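PDB 4K70: UL37 from Suid herpesvirus 1, which is an inner tegument protein, probably acting in the control of viral trafficking; this N-terminal half is largely helical and binds calcium and sodium ions. Local coordinates for residues A[61-66]-A[452-457]. Residues are numbered along the deposited sequence; the frame is centred on the assembly and turned at random.
Sequences GTCEAA and AAAERR
Two helices of this helical, strand-free N-terminal half pack here mainly through the small side chains of Cys63, Ala66 and Ala454, with Glu455 and Arg457 also touching: the N-terminal turn of helix 63-78 meets the last turns of helix 438-458. The contact is buried and lies about 41 Å, centre to centre, from the centre of the chain. No hydrogen bond crosses it. Gly61 is the first residue past helix 39-60 and has a positive phi of 60°. Thr62 then precedes the next helix as its N-cap. Thr62 OG1 accepts a weak capping bond from Ala65 N at 3.3 Å, while Thr62 O accepts from Ala66 N. Cys63 carries the first half of the contact. Its SG is anti to the backbone N (chi1 176°) and comes down on the backbone between Ala454 and Glu455. Cys63 SG lies 3.8 Å from Ala454 CB and just as near Glu455 N. It also meets the aliphatic part of Glu455, where Cys63 SG is 4.0 Å from Glu455 CG. Beyond CG the Glu455 chain is extended, and its carboxylate hydrogen-bonds Ser463 and forms a salt bridge with Arg466 in the following helix. Glu64 leaves the backbone directed away from helix 438-458, and its OE2 accepts from Ala465 N, at the start of that same helix 464-481. One turn on from Cys63, Ala66 points at the partner helix, and Ala66 CB meets Ala454 CB at 4.1 Å. Arg457 bends at chi3 (44°) and brings its guanidinium obliquely to Ala66. A salt bridge to Glu70 joins this group to helix 63-78 again. The Arg457 NH2 atom ends 3.5 Å from Ala66 CB.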
loop_
_atom_site.group_PDB
_atom_site.type_symbol
_atom_site.label_atom_id
_atom_site.label_comp_id
_atom_site.label_asym_id
_atom_site.label_seq_id
_atom_site.Cartn_x
_atom_site.Cartn_y
_atom_site.Cartn_z
ATOM N N GLY A 61 29.821 -24.372 25.619
ATOM C CA GLY A 61 29.290 -25.479 24.839
ATOM C C GLY A 61 27.778 -25.566 24.878
ATOM O O GLY A 61 27.196 -26.604 24.576
ATOM N N THR A 62 27.128 -24.469 25.243
ATOM C CA THR A 62 25.685 -24.499 25.429
ATOM C C THR A 62 24.908 -24.394 24.120
ATOM O O THR A 62 25.408 -23.903 23.099
ATOM C CB THR A 62 25.202 -23.393 26.368
ATOM O OG1 THR A 62 25.440 -22.122 25.754
ATOM C CG2 THR A 62 25.935 -23.468 27.699
ATOM N N CYS A 63 23.668 -24.865 24.188
ATOM C CA CYS A 63 22.759 -24.920 23.060
ATOM C C CYS A 63 22.314 -23.513 22.663
ATOM O O CYS A 63 22.196 -23.202 21.478
ATOM C CB CYS A 63 21.556 -25.784 23.446
ATOM S SG CYS A 63 20.258 -25.875 22.225
ATOM N N GLU A 64 22.069 -22.673 23.667
ATOM C CA GLU A 64 21.748 -21.262 23.458
ATOM C C GLU A 64 22.842 -20.555 22.660
ATOM O O GLU A 64 22.557 -19.840 21.699
ATOM C CB GLU A 64 21.544 -20.551 24.802
ATOM C CG GLU A 64 20.275 -20.964 25.550
ATOM C CD GLU A 64 20.286 -22.428 25.978
ATOM O OE1 GLU A 64 21.388 -22.990 26.134
ATOM O OE2 GLU A 64 19.198 -23.015 26.156
ATOM N N ALA A 65 24.092 -20.765 23.059
ATOM C CA ALA A 65 25.237 -20.175 22.371
ATOM C C ALA A 65 25.362 -20.665 20.935
ATOM O O ALA A 65 25.737 -19.905 20.041
ATOM C CB ALA A 65 26.532 -20.463 23.132
ATOM N N ALA A 66 25.061 -21.943 20.723
ATOM C CA ALA A 66 25.158 -22.535 19.398
ATOM C C ALA A 66 24.141 -21.868 18.480
ATOM O O ALA A 66 24.475 -21.426 17.376
ATOM C CB ALA A 66 24.901 -24.029 19.473
ATOM N N ALA A 452 16.274 -27.322 17.108
ATOM C CA ALA A 452 16.281 -28.774 17.267
ATOM C C ALA A 452 17.616 -29.392 16.850
ATOM O O ALA A 452 18.033 -30.401 17.413
ATOM C CB ALA A 452 15.135 -29.405 16.501
ATOM N N ALA A 453 18.290 -28.787 15.875
ATOM C CA ALA A 453 19.616 -29.255 15.468
ATOM C C ALA A 453 20.652 -29.008 16.562
ATOM O O ALA A 453 21.501 -29.856 16.834
ATOM C CB ALA A 453 20.051 -28.587 14.174
ATOM N N ALA A 454 20.583 -27.839 17.181
ATOM C CA ALA A 454 21.502 -27.497 18.263
ATOM C C ALA A 454 21.206 -28.342 19.498
ATOM O O ALA A 454 22.111 -28.688 20.259
ATOM C CB ALA A 454 21.401 -26.017 18.594
ATOM N N GLU A 455 19.929 -28.662 19.692
ATOM C CA GLU A 455 19.506 -29.504 20.805
ATOM C C GLU A 455 20.115 -30.892 20.681
ATOM O O GLU A 455 20.554 -31.475 21.669
ATOM C CB GLU A 455 17.981 -29.601 20.859
ATOM C CG GLU A 455 17.306 -28.417 21.519
ATOM C CD GLU A 455 15.790 -28.517 21.480
ATOM O OE1 GLU A 455 15.276 -29.354 20.709
ATOM O OE2 GLU A 455 15.113 -27.762 22.221
ATOM N N ARG A 456 20.149 -31.413 19.460
ATOM C CA ARG A 456 20.709 -32.736 19.214
ATOM C C ARG A 456 22.223 -32.760 19.376
ATOM O O ARG A 456 22.763 -33.658 20.016
ATOM C CB ARG A 456 20.304 -33.249 17.834
ATOM C CG ARG A 456 18.948 -33.929 17.823
ATOM C CD ARG A 456 18.002 -33.259 16.843
ATOM N NE ARG A 456 18.650 -33.002 15.559
ATOM C CZ ARG A 456 18.075 -32.360 14.547
ATOM N NH1 ARG A 456 16.835 -31.909 14.670
ATOM N NH2 ARG A 456 18.744 -32.169 13.416
ATOM N N ARG A 457 22.906 -31.776 18.796
ATOM C CA ARG A 457 24.350 -31.664 18.961
ATOM C C ARG A 457 24.705 -31.572 20.441
ATOM O O ARG A 457 25.726 -32.100 20.876
ATOM C CB ARG A 457 24.900 -30.455 18.199
ATOM C CG ARG A 457 26.394 -30.218 18.405
ATOM C CD ARG A 457 26.900 -29.075 17.537
ATOM N NE ARG A 457 25.969 -27.954 17.569
ATOM C CZ ARG A 457 25.773 -27.112 16.559
ATOM N NH1 ARG A 457 26.454 -27.253 15.426
ATOM N NH2 ARG A 457 24.890 -26.132 16.685
#